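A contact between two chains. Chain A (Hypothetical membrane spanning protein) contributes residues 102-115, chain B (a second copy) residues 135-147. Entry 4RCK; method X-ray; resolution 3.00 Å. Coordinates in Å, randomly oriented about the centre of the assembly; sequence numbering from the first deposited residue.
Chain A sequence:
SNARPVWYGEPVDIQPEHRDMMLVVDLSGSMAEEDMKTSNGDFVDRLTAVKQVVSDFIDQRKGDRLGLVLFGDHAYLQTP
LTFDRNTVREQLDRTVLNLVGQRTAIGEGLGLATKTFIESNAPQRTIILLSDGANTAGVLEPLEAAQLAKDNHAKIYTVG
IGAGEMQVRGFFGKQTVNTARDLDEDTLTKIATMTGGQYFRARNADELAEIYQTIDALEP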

ATOM      1  N   GLN A 102       4.333 -34.246   3.517  1.00 99.01           N
ATOM      2  CA  GLN A 102       5.785 -34.386   3.543  1.00107.97           C
ATOM      3  C   GLN A 102       6.477 -33.644   2.409  1.00101.02           C
ATOM      4  O   GLN A 102       7.585 -33.132   2.568  1.00 85.23           O
ATOM      5  CB  GLN A 102       6.163 -35.868   3.485  1.00113.62           C
ATOM      6  CG  GLN A 102       5.672 -36.666   4.671  1.00117.00           C
ATOM      7  CD  GLN A 102       6.184 -36.109   5.981  1.00112.43           C
ATOM      8  OE1 GLN A 102       7.370 -35.809   6.120  1.00107.69           O
ATOM      9  NE2 GLN A 102       5.288 -35.952   6.948  1.00114.12           N
ATOM     10  N   ARG A 103       5.812 -33.593   1.263  1.00 97.01           N
ATOM     11  CA  ARG A 103       6.424 -33.103   0.036  1.00 91.81           C
ATOM     12  C   ARG A 103       6.437 -31.573  -0.030  1.00 98.63           C
ATOM     13  O   ARG A 103       5.655 -30.926   0.655  1.00112.89           O
ATOM     14  CB  ARG A 103       5.686 -33.697  -1.167  1.00 97.70           C
ATOM     15  CG  ARG A 103       5.568 -35.220  -1.120  1.00 96.39           C
ATOM     16  CD  ARG A 103       4.991 -35.789  -2.411  1.00 98.22           C
ATOM     17  NE  ARG A 103       6.030 -36.103  -3.390  1.00106.48           N
ATOM     18  CZ  ARG A 103       6.505 -37.325  -3.611  1.00110.04           C
ATOM     19  NH1 ARG A 103       6.032 -38.358  -2.927  1.00113.72           N
ATOM     20  NH2 ARG A 103       7.453 -37.517  -4.519  1.00103.89           N
ATOM     21  N   THR A 104       7.337 -30.998  -0.833  1.00 89.90           N
ATOM     22  CA  THR A 104       7.403 -29.538  -0.979  1.00 82.49           C
ATOM     23  C   THR A 104       7.197 -29.043  -2.407  1.00 85.87           C
ATOM     24  O   THR A 104       7.766 -29.574  -3.360  1.00 93.05           O
ATOM     25  CB  THR A 104       8.755 -28.955  -0.490  1.00 93.76           C
ATOM     26  OG1 THR A 104       9.844 -29.572  -1.190  1.00 98.03           O
ATOM     27  CG2 THR A 104       8.928 -29.155   0.998  1.00101.26           C
ATOM     28  N   ALA A 105       6.381 -28.002  -2.526  1.00 80.69           N
ATOM     29  CA  ALA A 105       6.170 -27.304  -3.785  1.00 78.68           C
ATOM     30  C   ALA A 105       6.864 -25.953  -3.769  1.00 76.78           C
ATOM     31  O   ALA A 105       6.296 -24.964  -3.312  1.00 79.54           O
ATOM     32  CB  ALA A 105       4.681 -27.134  -4.053  1.00 80.57           C
ATOM     33  N   ILE A 106       8.094 -25.912  -4.266  1.00 72.01           N
ATOM     34  CA  ILE A 106       8.851 -24.668  -4.271  1.00 69.24           C
ATOM     35  C   ILE A 106       8.419 -23.787  -5.439  1.00 73.27           C
ATOM     36  O   ILE A 106       8.264 -22.574  -5.286  1.00 73.45           O
ATOM     37  CB  ILE A 106      10.366 -24.924  -4.345  1.00 64.63           C
ATOM     38  CG1 ILE A 106      10.798 -25.848  -3.209  1.00 63.51           C
ATOM     39  CG2 ILE A 106      11.131 -23.616  -4.270  1.00 64.04           C
ATOM     40  CD1 ILE A 106      12.295 -26.063  -3.123  1.00 55.67           C
ATOM     41  N   GLY A 107       8.211 -24.404  -6.597  1.00 76.01           N
ATOM     42  CA  GLY A 107       7.738 -23.688  -7.767  1.00 78.71           C
ATOM     43  C   GLY A 107       6.373 -23.070  -7.531  1.00 82.32           C
ATOM     44  O   GLY A 107       6.167 -21.884  -7.787  1.00 84.23           O
ATOM     45  N   GLU A 108       5.443 -23.883  -7.038  1.00 81.72           N
ATOM     46  CA  GLU A 108       4.089 -23.430  -6.733  1.00 84.52           C
ATOM     47  C   GLU A 108       4.093 -22.297  -5.712  1.00 82.91           C
ATOM     48  O   GLU A 108       3.302 -21.360  -5.809  1.00 87.37           O
ATOM     49  CB  GLU A 108       3.243 -24.592  -6.212  1.00 89.08           C
ATOM     50  CG  GLU A 108       2.967 -25.681  -7.235  1.00 97.27           C
ATOM     51  CD  GLU A 108       1.576 -25.580  -7.829  1.00119.32           C
ATOM     52  OE1 GLU A 108       0.629 -26.124  -7.221  1.00130.56           O
ATOM     53  OE2 GLU A 108       1.427 -24.956  -8.901  1.00122.34           O
ATOM     54  N   GLY A 109       4.987 -22.393  -4.733  1.00 78.32           N
ATOM     55  CA  GLY A 109       5.113 -21.369  -3.713  1.00 77.47           C
ATOM     56  C   GLY A 109       5.553 -20.041  -4.295  1.00 81.26           C
ATOM     57  O   GLY A 109       5.009 -18.992  -3.954  1.00 86.14           O
ATOM     58  N   LEU A 110       6.541 -20.089  -5.184  1.00 80.38           N
ATOM     59  CA  LEU A 110       7.043 -18.887  -5.837  1.00 88.36           C
ATOM     60  C   LEU A 110       6.029 -18.325  -6.824  1.00 87.94           C
ATOM     61  O   LEU A 110       5.811 -17.115  -6.881  1.00 81.84           O
ATOM     62  CB  LEU A 110       8.363 -19.177  -6.555  1.00 82.22           C
ATOM     63  CG  LEU A 110       9.535 -19.612  -5.674  1.00 80.83           C
ATOM     64  CD1 LEU A 110      10.773 -19.866  -6.520  1.00 79.46           C
ATOM     65  CD2 LEU A 110       9.817 -18.573  -4.602  1.00 79.86           C
ATOM     66  N   GLY A 111       5.414 -19.211  -7.601  1.00 80.23           N
ATOM     67  CA  GLY A 111       4.429 -18.812  -8.591  1.00 80.20           C
ATOM     68  C   GLY A 111       3.239 -18.113  -7.967  1.00 86.59           C
ATOM     69  O   GLY A 111       2.684 -17.176  -8.542  1.00101.70           O
ATOM     70  N   LEU A 112       2.848 -18.569  -6.783  1.00 81.02           N
ATOM     71  CA  LEU A 112       1.732 -17.970  -6.063  1.00 83.11           C
ATOM     72  C   LEU A 112       2.141 -16.640  -5.444  1.00 84.19           C
ATOM     73  O   LEU A 112       1.367 -15.682  -5.433  1.00 88.95           O
ATOM     74  CB  LEU A 112       1.220 -18.923  -4.985  1.00 82.48           C
ATOM     75  CG  LEU A 112       0.034 -18.438  -4.156  1.00 85.29           C
ATOM     76  CD1 LEU A 112      -1.082 -17.930  -5.053  1.00110.97           C
ATOM     77  CD2 LEU A 112      -0.463 -19.570  -3.293  1.00 81.48           C
ATOM     78  N   ALA A 113       3.362 -16.591  -4.925  1.00 80.87           N
ATOM     79  CA  ALA A 113       3.916 -15.359  -4.383  1.00 80.24           C
ATOM     80  C   ALA A 113       4.061 -14.324  -5.490  1.00 89.01           C
ATOM     81  O   ALA A 113       3.747 -13.148  -5.301  1.00 91.71           O
ATOM     82  CB  ALA A 113       5.249 -15.625  -3.724  1.00 79.51           C
ATOM     83  N   THR A 114       4.548 -14.776  -6.642  1.00 88.62           N
ATOM     84  CA  THR A 114       4.635 -13.941  -7.833  1.00 78.41           C
ATOM     85  C   THR A 114       3.265 -13.377  -8.182  1.00 79.79           C
ATOM     86  O   THR A 114       3.110 -12.167  -8.359  1.00 79.79           O
ATOM     87  CB  THR A 114       5.183 -14.729  -9.040  1.00 81.35           C
ATOM     88  OG1 THR A 114       6.597 -14.908  -8.897  1.00 82.98           O
ATOM     89  CG2 THR A 114       4.906 -13.987 -10.339  1.00 84.45           C
ATOM     90  N   LYS A 115       2.278 -14.266  -8.262  1.00 80.73           N
ATOM     91  CA  LYS A 115       0.899 -13.896  -8.562  1.00 82.62           C
ATOM     92  C   LYS A 115       0.403 -12.774  -7.668  1.00 83.46           C
ATOM     93  O   LYS A 115      -0.336 -11.898  -8.108  1.00 83.24           O
ATOM     94  CB  LYS A 115      -0.025 -15.103  -8.408  1.00 90.98           C
ATOM     95  CG  LYS A 115      -1.502 -14.779  -8.599  1.00109.35           C
ATOM     96  CD  LYS A 115      -1.793 -14.409 -10.042  1.00125.76           C
ATOM     97  CE  LYS A 115      -3.262 -14.083 -10.250  1.00128.29           C
ATOM     98  NZ  LYS A 115      -3.611 -12.723  -9.755  1.00126.82           N
TER
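Chain B 135-147: NTAGVLEPLEAAQ

Chain B lies along chain A as a near-parallel companion: a loop-to-loop polar clasp at the N-terminal end leads into a close, glycine-lined packing of two helices. Chain B runs as loop from Asn B135 to Glu B141, the N-cap residue, and is helical from Pro B142 onward; chain A is loop through its own N-cap, Ala A105, and helical from Ile A106. The helix axes approach to 8.0 Å and cross at 16°, their N-to-C directions nearly the same.

The clasp is built mostly on backbone groups. Thr A104, extended at phi/psi -121/135, gives its N to OG1 of Thr B136 at 3.0 Å, while its O accepts a hydrogen bond from N of Ala B137 at 3.1 Å. Thr B136 (-82/-39) turns the chain, and Ala B137 (-133/123) extends it again, bringing Ala B137 O to 3.1 Å from Ala A105 CA in a CA-H...O contact. Asn B135, with chi1 t, places OD1 3.4 Å from Ile A106 N, a weak hydrogen bond to the first residue of the helix. Beside this polar patch, Ala B137 CB packs 3.6 Å from Arg A103 CB.

Chain B's loop and the start of its helix lie close over Gly A107, which has no side chain. A CB there would fall 2.0 Å from Leu B140 O, a clash; instead Gly A107 CA rests 4.0 Å from Pro B142 CA and makes a CA-H...O contact with Leu B140 O at 3.6 Å. Leu B140 sends CD1 to 3.3 Å from Gly A107 O, and its CD2 lies 3.7 Å from Glu A108 OE2. One turn on from Pro B142, Ala B145 points toward chain A, its CB 3.7 Å from Leu A110 CB and 4.3 Å from Gly A111 N. The rule is small residues where backbones meet, with polar atoms pairing at the loop end.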

ATOM      1  N   ASN B 135      12.603 -29.584  -4.196  1.00 80.64           N
ATOM      2  CA  ASN B 135      11.270 -29.483  -4.771  1.00 83.61           C
ATOM      3  C   ASN B 135      10.774 -30.877  -5.157  1.00 82.92           C
ATOM      4  O   ASN B 135      11.000 -31.344  -6.274  1.00 80.44           O
ATOM      5  CB  ASN B 135      11.291 -28.524  -5.973  1.00 90.61           C
ATOM      6  CG  ASN B 135      10.086 -28.684  -6.883  1.00102.21           C
ATOM      7  OD1 ASN B 135       9.003 -28.168  -6.606  1.00105.41           O
ATOM      8  ND2 ASN B 135      10.275 -29.404  -7.983  1.00105.09           N
ATOM      9  N   THR B 136      10.121 -31.555  -4.214  1.00 92.14           N
ATOM     10  CA  THR B 136       9.736 -32.953  -4.407  1.00104.55           C
ATOM     11  C   THR B 136       8.438 -33.071  -5.205  1.00114.36           C
ATOM     12  O   THR B 136       8.302 -33.950  -6.057  1.00113.99           O
ATOM     13  CB  THR B 136       9.568 -33.695  -3.057  1.00102.51           C
ATOM     14  OG1 THR B 136       8.345 -33.293  -2.443  1.00124.96           O
ATOM     15  CG2 THR B 136      10.711 -33.374  -2.113  1.00 93.96           C
ATOM     16  N   ALA B 137       7.492 -32.177  -4.934  1.00115.01           N
ATOM     17  CA  ALA B 137       6.179 -32.222  -5.572  1.00103.63           C
ATOM     18  C   ALA B 137       5.752 -30.850  -6.081  1.00 93.07           C
ATOM     19  O   ALA B 137       5.672 -29.903  -5.313  1.00 92.29           O
ATOM     20  CB  ALA B 137       5.145 -32.767  -4.599  1.00 99.20           C
ATOM     21  N   GLY B 138       5.462 -30.747  -7.374  1.00 93.56           N
ATOM     22  CA  GLY B 138       5.068 -29.476  -7.959  1.00 92.96           C
ATOM     23  C   GLY B 138       4.536 -29.601  -9.374  1.00103.74           C
ATOM     24  O   GLY B 138       4.847 -30.560 -10.078  1.00115.03           O
ATOM     25  N   VAL B 139       3.733 -28.630  -9.794  1.00104.06           N
ATOM     26  CA  VAL B 139       3.224 -28.620 -11.155  1.00108.96           C
ATOM     27  C   VAL B 139       4.215 -27.902 -12.057  1.00105.57           C
ATOM     28  O   VAL B 139       4.509 -28.355 -13.167  1.00108.20           O
ATOM     29  CB  VAL B 139       1.848 -27.936 -11.248  1.00108.71           C
ATOM     30  CG1 VAL B 139       1.310 -28.011 -12.671  1.00110.39           C
ATOM     31  CG2 VAL B 139       0.869 -28.577 -10.277  1.00109.90           C
ATOM     32  N   LEU B 140       4.733 -26.781 -11.566  1.00103.44           N
ATOM     33  CA  LEU B 140       5.698 -25.992 -12.312  1.00111.14           C
ATOM     34  C   LEU B 140       7.073 -26.059 -11.653  1.00107.37           C
ATOM     35  O   LEU B 140       7.194 -25.982 -10.429  1.00100.14           O
ATOM     36  CB  LEU B 140       5.217 -24.545 -12.432  1.00113.61           C
ATOM     37  CG  LEU B 140       4.970 -23.765 -11.142  1.00108.50           C
ATOM     38  CD1 LEU B 140       6.076 -22.756 -10.950  1.00105.11           C
ATOM     39  CD2 LEU B 140       3.617 -23.078 -11.172  1.00115.05           C
ATOM     40  N   GLU B 141       8.101 -26.215 -12.482  1.00107.27           N
ATOM     41  CA  GLU B 141       9.473 -26.360 -12.012  1.00102.98           C
ATOM     42  C   GLU B 141       9.959 -25.099 -11.296  1.00103.42           C
ATOM     43  O   GLU B 141       9.508 -23.997 -11.608  1.00104.30           O
ATOM     44  CB  GLU B 141      10.390 -26.704 -13.191  1.00109.29           C
ATOM     45  CG  GLU B 141      10.077 -28.051 -13.826  1.00119.77           C
ATOM     46  CD  GLU B 141      10.100 -29.191 -12.823  1.00116.78           C
ATOM     47  OE1 GLU B 141      10.996 -29.206 -11.952  1.00119.86           O
ATOM     48  OE2 GLU B 141       9.216 -30.071 -12.901  1.00111.89           O
ATOM     49  N   PRO B 142      10.882 -25.260 -10.331  1.00 97.23           N
ATOM     50  CA  PRO B 142      11.299 -24.141  -9.475  1.00 89.93           C
ATOM     51  C   PRO B 142      12.003 -23.015 -10.229  1.00105.24           C
ATOM     52  O   PRO B 142      11.811 -21.847  -9.890  1.00113.02           O
ATOM     53  CB  PRO B 142      12.259 -24.804  -8.481  1.00 81.34           C
ATOM     54  CG  PRO B 142      12.774 -26.001  -9.199  1.00 86.56           C
ATOM     55  CD  PRO B 142      11.617 -26.496 -10.009  1.00 95.80           C
ATOM     56  N   LEU B 143      12.805 -23.360 -11.229  1.00102.83           N
ATOM     57  CA  LEU B 143      13.559 -22.359 -11.974  1.00 90.13           C
ATOM     58  C   LEU B 143      12.661 -21.571 -12.922  1.00 94.42           C
ATOM     59  O   LEU B 143      12.915 -20.396 -13.194  1.00109.97           O
ATOM     60  CB  LEU B 143      14.700 -23.018 -12.749  1.00 88.93           C
ATOM     61  CG  LEU B 143      15.770 -23.674 -11.876  1.00 88.06           C
ATOM     62  CD1 LEU B 143      16.880 -24.269 -12.729  1.00 99.87           C
ATOM     63  CD2 LEU B 143      16.332 -22.671 -10.882  1.00 80.48           C
ATOM     64  N   GLU B 144      11.610 -22.215 -13.419  1.00 95.86           N
ATOM     65  CA  GLU B 144      10.665 -21.539 -14.300  1.00102.81           C
ATOM     66  C   GLU B 144       9.814 -20.560 -13.496  1.00108.62           C
ATOM     67  O   GLU B 144       9.259 -19.607 -14.043  1.00123.08           O
ATOM     68  CB  GLU B 144       9.782 -22.550 -15.038  1.00109.91           C
ATOM     69  CG  GLU B 144       8.367 -22.684 -14.499  1.00124.78           C
ATOM     70  CD  GLU B 144       7.362 -22.980 -15.597  1.00135.41           C
ATOM     71  OE1 GLU B 144       7.622 -22.601 -16.758  1.00142.45           O
ATOM     72  OE2 GLU B 144       6.315 -23.593 -15.303  1.00131.38           O
ATOM     73  N   ALA B 145       9.722 -20.802 -12.192  1.00 94.70           N
ATOM     74  CA  ALA B 145       9.062 -19.873 -11.285  1.00 88.62           C
ATOM     75  C   ALA B 145       9.972 -18.682 -11.025  1.00103.12           C
ATOM     76  O   ALA B 145       9.520 -17.536 -10.989  1.00106.94           O
ATOM     77  CB  ALA B 145       8.697 -20.562  -9.980  1.00 79.87           C
ATOM     78  N   ALA B 146      11.259 -18.965 -10.845  1.00101.13           N
ATOM     79  CA  ALA B 146      12.262 -17.928 -10.634  1.00 85.37           C
ATOM     80  C   ALA B 146      12.365 -17.025 -11.857  1.00 85.80           C
ATOM     81  O   ALA B 146      12.646 -15.833 -11.740  1.00 85.38           O
ATOM     82  CB  ALA B 146      13.613 -18.551 -10.317  1.00 86.01           C
ATOM     83  N   GLN B 147      12.137 -17.606 -13.031  1.00 88.71           N
ATOM     84  CA  GLN B 147      12.135 -16.846 -14.273  1.00 93.45           C
ATOM     85  C   GLN B 147      10.957 -15.880 -14.292  1.00 90.87           C
ATOM     86  O   GLN B 147      11.109 -14.706 -14.629  1.00 89.81           O
ATOM     87  CB  GLN B 147      12.073 -17.785 -15.478  1.00101.63           C
ATOM     88  CG  GLN B 147      12.327 -17.096 -16.804  1.00109.53           C
ATOM     89  CD  GLN B 147      13.698 -16.452 -16.862  1.00112.25           C
ATOM     90  OE1 GLN B 147      13.822 -15.228 -16.879  1.00113.41           O
ATOM     91  NE2 GLN B 147      14.738 -17.278 -16.894  1.00111.78           N
TER